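Local coordinates for protein death domain of TUBE (Drosophila melanogaster, PDB 1D2Z) that binds the kinase Pelle through its death domain, recruiting it to the plasma membrane and activating it by that interaction in Toll signalling that sets embryonic dorsoventral polarity, at residues Y5-T9 / Q46-A51; L22-D27 / S86-I92. All blocks are in the same frame, centred on the assembly; numbering follows the deposited sequence.

Overall arrangement
The two contacts fall on opposite sides of the centre of this death domain, their own centres 21 Å apart and their nearest atoms about 9 Å apart, so they do not touch. Contact 1 lies at the surface, 13 Å from the chain centre, and fastens the loop before helix 16-27 to helix 45-49 and the residues just after it. Contact 2, 10 Å from that centre and largely buried, joins helix 16-27 itself to helix 87-96. Their segments alternate along the sequence, so the N-terminal loop and the helix following it are tied to two different later parts of the chain. The Pelle chain of this assembly touches neither contact: both are internal to the Tube fold.

Contact 1 (Y5-T9 / Q46-A51); sequences YSRNT and QACSGA
Tyr5 enters extended (phi/psi -135/168) and stays clear of 46-51. A type I beta turn follows from Ser6 to Thr9, with Thr9 N bonded to Ser6 O at 3.0 Å and, in return, Ser6 N to Thr9 OG1 at 3.0 Å. At the turn's first corner Arg7 (-58/-28) aims its CA-CB bond at the opposing segment and sets the register, its CA lying 5.5 Å from that of Ser49. Its chain runs along the backbone there: Arg7 CD is 3.3 Å from Ser49 O, and Arg7 NH2 lies 3.5 Å from Ala51 CB. Arg7 NE comes within 3.1 Å of Ala51 N, but both are donors; the charge is answered by Glu133 through Arg7 NH1. Asn8, rotamer m, donates from ND2 to Gln46 OE1 (2.8 Å, 151°), which Gln46 (m, m) brings within reach. Thr9 then turns its CB away. With 294 Å² buried, this is a surface attachment of a beta turn to short helix 45-49 and the loop after it in a death domain.

Contact 2 (L22-D27 / S86-I92); sequences LAKILD and SKSQMMI
Two helical segments, 22-27 and 87-92, cross at 119° with their axes 8.0 Å apart, a close approach made possible by small residues. Ala23 and Ser88 mark the closest backbone approach, CA to CA 4.9 Å; Ala23 CB fits the hollow around Ser86 OG and Gln89 N, each 3.7 Å away, and Ser88 CB nestles 3.2 Å from Ala23 O. On one flank Leu26 (m, t) points its CB toward 86-92, while Leu22 (t, p), set sideways, brings its end nearer: Ile92 CD1 lies 4.1 Å from Leu22 CD2 and 4.3 Å from Leu26 CD1, which also approaches Met91 CE at 4.4 Å. At the N-terminus of 87-92, Asp27 OD1 accepts from Ser88 N (2.9 Å) and Ser88 OG (2.8 Å), and Asp27 OD2 from Ser86 OG (2.7 Å). Lys24 NZ salt-bridges Asp27 OD2 at 3.0 Å. Ser86, the N-cap, receives Gln89 N on its OG at 3.1 Å. An N-terminus capped by Ser86 and bonded by a carboxylate across the interface thus joins an oblique helix pair of the death-domain bundle.

Contact 1 (Y5-T9 / Q46-A51)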
ATOM      1  N   TYR B   5      -4.009 -19.042   8.081  1.00 48.31           N
ATOM      2  CA  TYR B   5      -4.203 -19.522   6.718  1.00 46.08           C
ATOM      3  C   TYR B   5      -2.896 -19.942   6.067  1.00 44.73           C
ATOM      4  O   TYR B   5      -1.812 -19.675   6.583  1.00 45.39           O
ATOM      5  CB  TYR B   5      -4.863 -18.428   5.863  1.00 46.23           C
ATOM      6  CG  TYR B   5      -6.085 -17.794   6.497  1.00 45.12           C
ATOM      7  CD1 TYR B   5      -7.295 -18.482   6.571  1.00 46.44           C
ATOM      8  CD2 TYR B   5      -6.023 -16.514   7.049  1.00 45.38           C
ATOM      9  CE1 TYR B   5      -8.414 -17.914   7.184  1.00 46.75           C
ATOM     10  CE2 TYR B   5      -7.133 -15.937   7.665  1.00 45.53           C
ATOM     11  CZ  TYR B   5      -8.324 -16.643   7.728  1.00 47.23           C
ATOM     12  OH  TYR B   5      -9.427 -16.085   8.339  1.00 48.28           O
ATOM     13  N   SER B   6      -3.010 -20.617   4.931  1.00 44.09           N
ATOM     14  CA  SER B   6      -1.845 -21.047   4.175  1.00 44.93           C
ATOM     15  C   SER B   6      -1.940 -20.414   2.787  1.00 44.92           C
ATOM     16  O   SER B   6      -2.988 -19.885   2.408  1.00 44.71           O
ATOM     17  CB  SER B   6      -1.807 -22.572   4.059  1.00 44.29           C
ATOM     18  OG  SER B   6      -2.688 -23.034   3.052  1.00 46.00           O
ATOM     19  N   ARG B   7      -0.848 -20.468   2.034  1.00 43.51           N
ATOM     20  CA  ARG B   7      -0.818 -19.904   0.692  1.00 43.85           C
ATOM     21  C   ARG B   7      -1.878 -20.514  -0.216  1.00 43.21           C
ATOM     22  O   ARG B   7      -2.363 -19.861  -1.135  1.00 40.10           O
ATOM     23  CB  ARG B   7       0.564 -20.105   0.064  1.00 46.26           C
ATOM     24  CG  ARG B   7       1.588 -19.068   0.470  1.00 48.36           C
ATOM     25  CD  ARG B   7       2.992 -19.487   0.050  1.00 50.20           C
ATOM     26  NE  ARG B   7       3.818 -18.346  -0.347  1.00 54.64           N
ATOM     27  CZ  ARG B   7       4.085 -17.297   0.424  1.00 54.64           C
ATOM     28  NH1 ARG B   7       3.590 -17.227   1.651  1.00 57.77           N
ATOM     29  NH2 ARG B   7       4.853 -16.314  -0.030  1.00 50.78           N
ATOM     30  N   ASN B   8      -2.246 -21.761   0.071  1.00 42.13           N
ATOM     31  CA  ASN B   8      -3.233 -22.487  -0.720  1.00 43.08           C
ATOM     32  C   ASN B   8      -4.684 -22.248  -0.312  1.00 42.09           C
ATOM     33  O   ASN B   8      -5.603 -22.716  -0.980  1.00 42.84           O
ATOM     34  CB  ASN B   8      -2.921 -23.983  -0.688  1.00 46.77           C
ATOM     35  CG  ASN B   8      -1.544 -24.294  -1.228  1.00 50.32           C
ATOM     36  OD1 ASN B   8      -0.573 -24.362  -0.476  1.00 53.39           O
ATOM     37  ND2 ASN B   8      -1.446 -24.454  -2.543  1.00 53.76           N
ATOM     38  N   THR B   9      -4.889 -21.538   0.791  1.00 41.07           N
ATOM     39  CA  THR B   9      -6.237 -21.237   1.261  1.00 42.83           C
ATOM     40  C   THR B   9      -6.911 -20.271   0.290  1.00 42.95           C
ATOM     41  O   THR B   9      -6.355 -19.223  -0.034  1.00 43.17           O
ATOM     42  CB  THR B   9      -6.194 -20.580   2.646  1.00 41.98           C
ATOM     43  OG1 THR B   9      -5.533 -21.461   3.560  1.00 40.19           O
ATOM     44  CG2 THR B   9      -7.602 -20.265   3.148  1.00 39.00           C
ATOM     45  N   GLN B  46      -3.377 -22.905  -7.749  1.00 50.40           N
ATOM     46  CA  GLN B  46      -2.673 -23.756  -6.797  1.00 51.80           C
ATOM     47  C   GLN B  46      -1.174 -23.810  -7.085  1.00 49.69           C
ATOM     48  O   GLN B  46      -0.357 -23.712  -6.171  1.00 50.40           O
ATOM     49  CB  GLN B  46      -3.286 -25.162  -6.776  1.00 53.94           C
ATOM     50  CG  GLN B  46      -4.684 -25.218  -6.140  1.00 55.98           C
ATOM     51  CD  GLN B  46      -4.687 -24.806  -4.669  1.00 56.75           C
ATOM     52  OE1 GLN B  46      -3.794 -25.178  -3.906  1.00 57.91           O
ATOM     53  NE2 GLN B  46      -5.694 -24.034  -4.268  1.00 55.73           N
ATOM     54  N   ALA B  47      -0.825 -23.911  -8.363  1.00 49.03           N
ATOM     55  CA  ALA B  47       0.572 -23.960  -8.779  1.00 48.44           C
ATOM     56  C   ALA B  47       1.270 -22.609  -8.578  1.00 47.83           C
ATOM     57  O   ALA B  47       2.479 -22.560  -8.365  1.00 47.53           O
ATOM     58  CB  ALA B  47       0.668 -24.394 -10.233  1.00 47.59           C
ATOM     59  N   CYS B  48       0.495 -21.525  -8.630  1.00 46.50           N
ATOM     60  CA  CYS B  48       1.023 -20.171  -8.462  1.00 44.41           C
ATOM     61  C   CYS B  48       1.026 -19.670  -7.017  1.00 43.11           C
ATOM     62  O   CYS B  48       1.597 -18.615  -6.734  1.00 44.48           O
ATOM     63  CB  CYS B  48       0.221 -19.182  -9.315  1.00 42.91           C
ATOM     64  SG  CYS B  48       0.466 -19.294 -11.099  1.00 43.71           S
ATOM     65  N   SER B  49       0.405 -20.425  -6.111  1.00 41.76           N
ATOM     66  CA  SER B  49       0.301 -20.037  -4.700  1.00 39.24           C
ATOM     67  C   SER B  49       1.588 -20.032  -3.878  1.00 39.82           C
ATOM     68  O   SER B  49       1.758 -19.179  -2.998  1.00 39.43           O
ATOM     69  CB  SER B  49      -0.744 -20.899  -3.986  1.00 40.48           C
ATOM     70  OG  SER B  49      -2.040 -20.702  -4.525  1.00 37.17           O
ATOM     71  N   GLY B  50       2.466 -21.002  -4.126  1.00 38.66           N
ATOM     72  CA  GLY B  50       3.718 -21.078  -3.387  1.00 39.37           C
ATOM     73  C   GLY B  50       4.571 -19.828  -3.533  1.00 40.64           C
ATOM     74  O   GLY B  50       4.379 -19.050  -4.465  1.00 40.32           O
ATOM     75  N   ALA B  51       5.499 -19.622  -2.602  1.00 41.95           N
ATOM     76  CA  ALA B  51       6.382 -18.460  -2.640  1.00 44.01           C
ATOM     77  C   ALA B  51       7.241 -18.480  -3.905  1.00 44.71           C
ATOM     78  O   ALA B  51       7.893 -19.483  -4.209  1.00 45.47           O
ATOM     79  CB  ALA B  51       7.262 -18.419  -1.391  1.00 44.93           C
TER

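Contact 2 (L22-D27 / S86-I92)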
ATOM      1  N   LEU B  22      -8.431  -6.337   5.388  1.00 34.15           N
ATOM      2  CA  LEU B  22      -7.606  -6.194   4.189  1.00 33.61           C
ATOM      3  C   LEU B  22      -8.252  -5.160   3.260  1.00 31.50           C
ATOM      4  O   LEU B  22      -7.566  -4.305   2.694  1.00 32.51           O
ATOM      5  CB  LEU B  22      -7.489  -7.535   3.455  1.00 31.82           C
ATOM      6  CG  LEU B  22      -6.881  -7.508   2.045  1.00 32.39           C
ATOM      7  CD1 LEU B  22      -5.420  -7.058   2.089  1.00 30.41           C
ATOM      8  CD2 LEU B  22      -6.986  -8.881   1.430  1.00 35.00           C
ATOM      9  N   ALA B  23      -9.572  -5.251   3.112  1.00 30.25           N
ATOM     10  CA  ALA B  23     -10.331  -4.341   2.251  1.00 32.36           C
ATOM     11  C   ALA B  23     -10.131  -2.872   2.616  1.00 33.16           C
ATOM     12  O   ALA B  23      -9.897  -2.040   1.735  1.00 34.06           O
ATOM     13  CB  ALA B  23     -11.821  -4.694   2.281  1.00 32.48           C
ATOM     14  N   LYS B  24     -10.209  -2.555   3.906  1.00 32.75           N
ATOM     15  CA  LYS B  24     -10.031  -1.174   4.355  1.00 33.83           C
ATOM     16  C   LYS B  24      -8.651  -0.631   3.993  1.00 33.77           C
ATOM     17  O   LYS B  24      -8.490   0.559   3.707  1.00 32.50           O
ATOM     18  CB  LYS B  24     -10.288  -1.042   5.858  1.00 34.84           C
ATOM     19  CG  LYS B  24     -11.746  -1.297   6.250  1.00 40.50           C
ATOM     20  CD  LYS B  24     -12.722  -0.587   5.293  1.00 41.74           C
ATOM     21  CE  LYS B  24     -12.608   0.934   5.352  1.00 40.72           C
ATOM     22  NZ  LYS B  24     -13.317   1.569   4.196  1.00 42.58           N
ATOM     23  N   ILE B  25      -7.663  -1.516   3.984  1.00 32.88           N
ATOM     24  CA  ILE B  25      -6.305  -1.134   3.620  1.00 33.08           C
ATOM     25  C   ILE B  25      -6.283  -0.800   2.125  1.00 31.41           C
ATOM     26  O   ILE B  25      -5.781   0.250   1.720  1.00 33.25           O
ATOM     27  CB  ILE B  25      -5.318  -2.276   3.941  1.00 34.46           C
ATOM     28  CG1 ILE B  25      -5.319  -2.537   5.452  1.00 34.86           C
ATOM     29  CG2 ILE B  25      -3.911  -1.929   3.442  1.00 36.37           C
ATOM     30  CD1 ILE B  25      -4.423  -3.658   5.887  1.00 39.48           C
ATOM     31  N   LEU B  26      -6.886  -1.670   1.319  1.00 29.72           N
ATOM     32  CA  LEU B  26      -6.939  -1.474  -0.128  1.00 29.31           C
ATOM     33  C   LEU B  26      -7.839  -0.316  -0.550  1.00 30.10           C
ATOM     34  O   LEU B  26      -7.719   0.181  -1.670  1.00 28.65           O
ATOM     35  CB  LEU B  26      -7.377  -2.765  -0.830  1.00 26.97           C
ATOM     36  CG  LEU B  26      -6.367  -3.916  -0.833  1.00 28.27           C
ATOM     37  CD1 LEU B  26      -7.028  -5.202  -1.321  1.00 25.57           C
ATOM     38  CD2 LEU B  26      -5.171  -3.553  -1.705  1.00 25.84           C
ATOM     39  N   ASP B  27      -8.760   0.091   0.327  1.00 29.57           N
ATOM     40  CA  ASP B  27      -9.651   1.209   0.020  1.00 32.47           C
ATOM     41  C   ASP B  27      -8.868   2.516  -0.028  1.00 33.01           C
ATOM     42  O   ASP B  27      -9.222   3.425  -0.775  1.00 32.03           O
ATOM     43  CB  ASP B  27     -10.782   1.330   1.047  1.00 33.68           C
ATOM     44  CG  ASP B  27     -11.899   0.332   0.812  1.00 34.47           C
ATOM     45  OD1 ASP B  27     -12.124  -0.056  -0.355  1.00 35.48           O
ATOM     46  OD2 ASP B  27     -12.560  -0.057   1.796  1.00 35.46           O
ATOM     47  N   SER B  86     -17.192   0.127   1.279  1.00 43.44           N
ATOM     48  CA  SER B  86     -15.903  -0.391   0.830  1.00 39.03           C
ATOM     49  C   SER B  86     -15.900  -0.985  -0.581  1.00 37.37           C
ATOM     50  O   SER B  86     -16.461  -2.052  -0.818  1.00 33.54           O
ATOM     51  CB  SER B  86     -15.383  -1.435   1.822  1.00 41.26           C
ATOM     52  OG  SER B  86     -14.224  -2.087   1.317  1.00 37.54           O
ATOM     53  N   LYS B  87     -15.238  -0.299  -1.508  1.00 34.88           N
ATOM     54  CA  LYS B  87     -15.147  -0.779  -2.886  1.00 35.53           C
ATOM     55  C   LYS B  87     -14.238  -2.011  -2.995  1.00 34.88           C
ATOM     56  O   LYS B  87     -14.464  -2.876  -3.843  1.00 32.99           O
ATOM     57  CB  LYS B  87     -14.660   0.338  -3.810  1.00 37.63           C
ATOM     58  CG  LYS B  87     -15.644   1.508  -3.922  1.00 40.86           C
ATOM     59  CD  LYS B  87     -15.139   2.603  -4.859  1.00 41.67           C
ATOM     60  CE  LYS B  87     -16.195   3.688  -5.047  1.00 44.69           C
ATOM     61  NZ  LYS B  87     -15.757   4.772  -5.974  1.00 45.19           N
ATOM     62  N   SER B  88     -13.224  -2.085  -2.127  1.00 33.50           N
ATOM     63  CA  SER B  88     -12.293  -3.218  -2.104  1.00 34.87           C
ATOM     64  C   SER B  88     -13.041  -4.483  -1.706  1.00 32.94           C
ATOM     65  O   SER B  88     -12.764  -5.562  -2.220  1.00 33.92           O
ATOM     66  CB  SER B  88     -11.153  -2.979  -1.106  1.00 34.32           C
ATOM     67  OG  SER B  88     -10.330  -1.888  -1.488  1.00 36.63           O
ATOM     68  N   GLN B  89     -13.966  -4.342  -0.761  1.00 33.88           N
ATOM     69  CA  GLN B  89     -14.773  -5.464  -0.287  1.00 35.00           C
ATOM     70  C   GLN B  89     -15.584  -6.024  -1.457  1.00 36.54           C
ATOM     71  O   GLN B  89     -15.619  -7.237  -1.680  1.00 34.92           O
ATOM     72  CB  GLN B  89     -15.701  -4.994   0.832  1.00 37.42           C
ATOM     73  CG  GLN B  89     -16.583  -6.069   1.445  1.00 38.48           C
ATOM     74  CD  GLN B  89     -17.278  -5.582   2.701  1.00 40.40           C
ATOM     75  OE1 GLN B  89     -17.077  -6.129   3.786  1.00 42.17           O
ATOM     76  NE2 GLN B  89     -18.091  -4.539   2.564  1.00 38.85           N
ATOM     77  N   MET B  90     -16.202  -5.130  -2.226  1.00 35.95           N
ATOM     78  CA  MET B  90     -16.987  -5.548  -3.384  1.00 38.14           C
ATOM     79  C   MET B  90     -16.089  -6.191  -4.431  1.00 37.21           C
ATOM     80  O   MET B  90     -16.472  -7.175  -5.063  1.00 37.29           O
ATOM     81  CB  MET B  90     -17.742  -4.366  -3.989  1.00 39.00           C
ATOM     82  CG  MET B  90     -18.889  -3.868  -3.126  1.00 43.22           C
ATOM     83  SD  MET B  90     -19.731  -2.444  -3.839  1.00 45.26           S
ATOM     84  CE  MET B  90     -19.877  -2.967  -5.509  1.00 42.62           C
ATOM     85  N   MET B  91     -14.884  -5.646  -4.593  1.00 35.96           N
ATOM     86  CA  MET B  91     -13.929  -6.182  -5.557  1.00 36.63           C
ATOM     87  C   MET B  91     -13.550  -7.619  -5.195  1.00 34.36           C
ATOM     88  O   MET B  91     -13.548  -8.499  -6.050  1.00 32.68           O
ATOM     89  CB  MET B  91     -12.673  -5.300  -5.610  1.00 38.70           C
ATOM     90  CG  MET B  91     -11.590  -5.784  -6.565  1.00 39.97           C
ATOM     91  SD  MET B  91     -10.485  -7.025  -5.852  1.00 41.21           S
ATOM     92  CE  MET B  91      -9.474  -5.999  -4.833  1.00 42.76           C
ATOM     93  N   ILE B  92     -13.245  -7.844  -3.922  1.00 33.95           N
ATOM     94  CA  ILE B  92     -12.865  -9.171  -3.457  1.00 35.65           C
ATOM     95  C   ILE B  92     -14.043 -10.149  -3.508  1.00 35.47           C
ATOM     96  O   ILE B  92     -13.862 -11.292  -3.910  1.00 32.67           O
ATOM     97  CB  ILE B  92     -12.216  -9.101  -2.045  1.00 36.66           C
ATOM     98  CG1 ILE B  92     -10.917  -8.286  -2.133  1.00 36.68           C
ATOM     99  CG2 ILE B  92     -11.917 -10.503  -1.513  1.00 35.46           C
ATOM    100  CD1 ILE B  92     -10.300  -7.930  -0.810  1.00 35.39           C
TER
HETATM  101  O   HOH W   1     -14.071   2.209  -0.945  1.00 35.49           O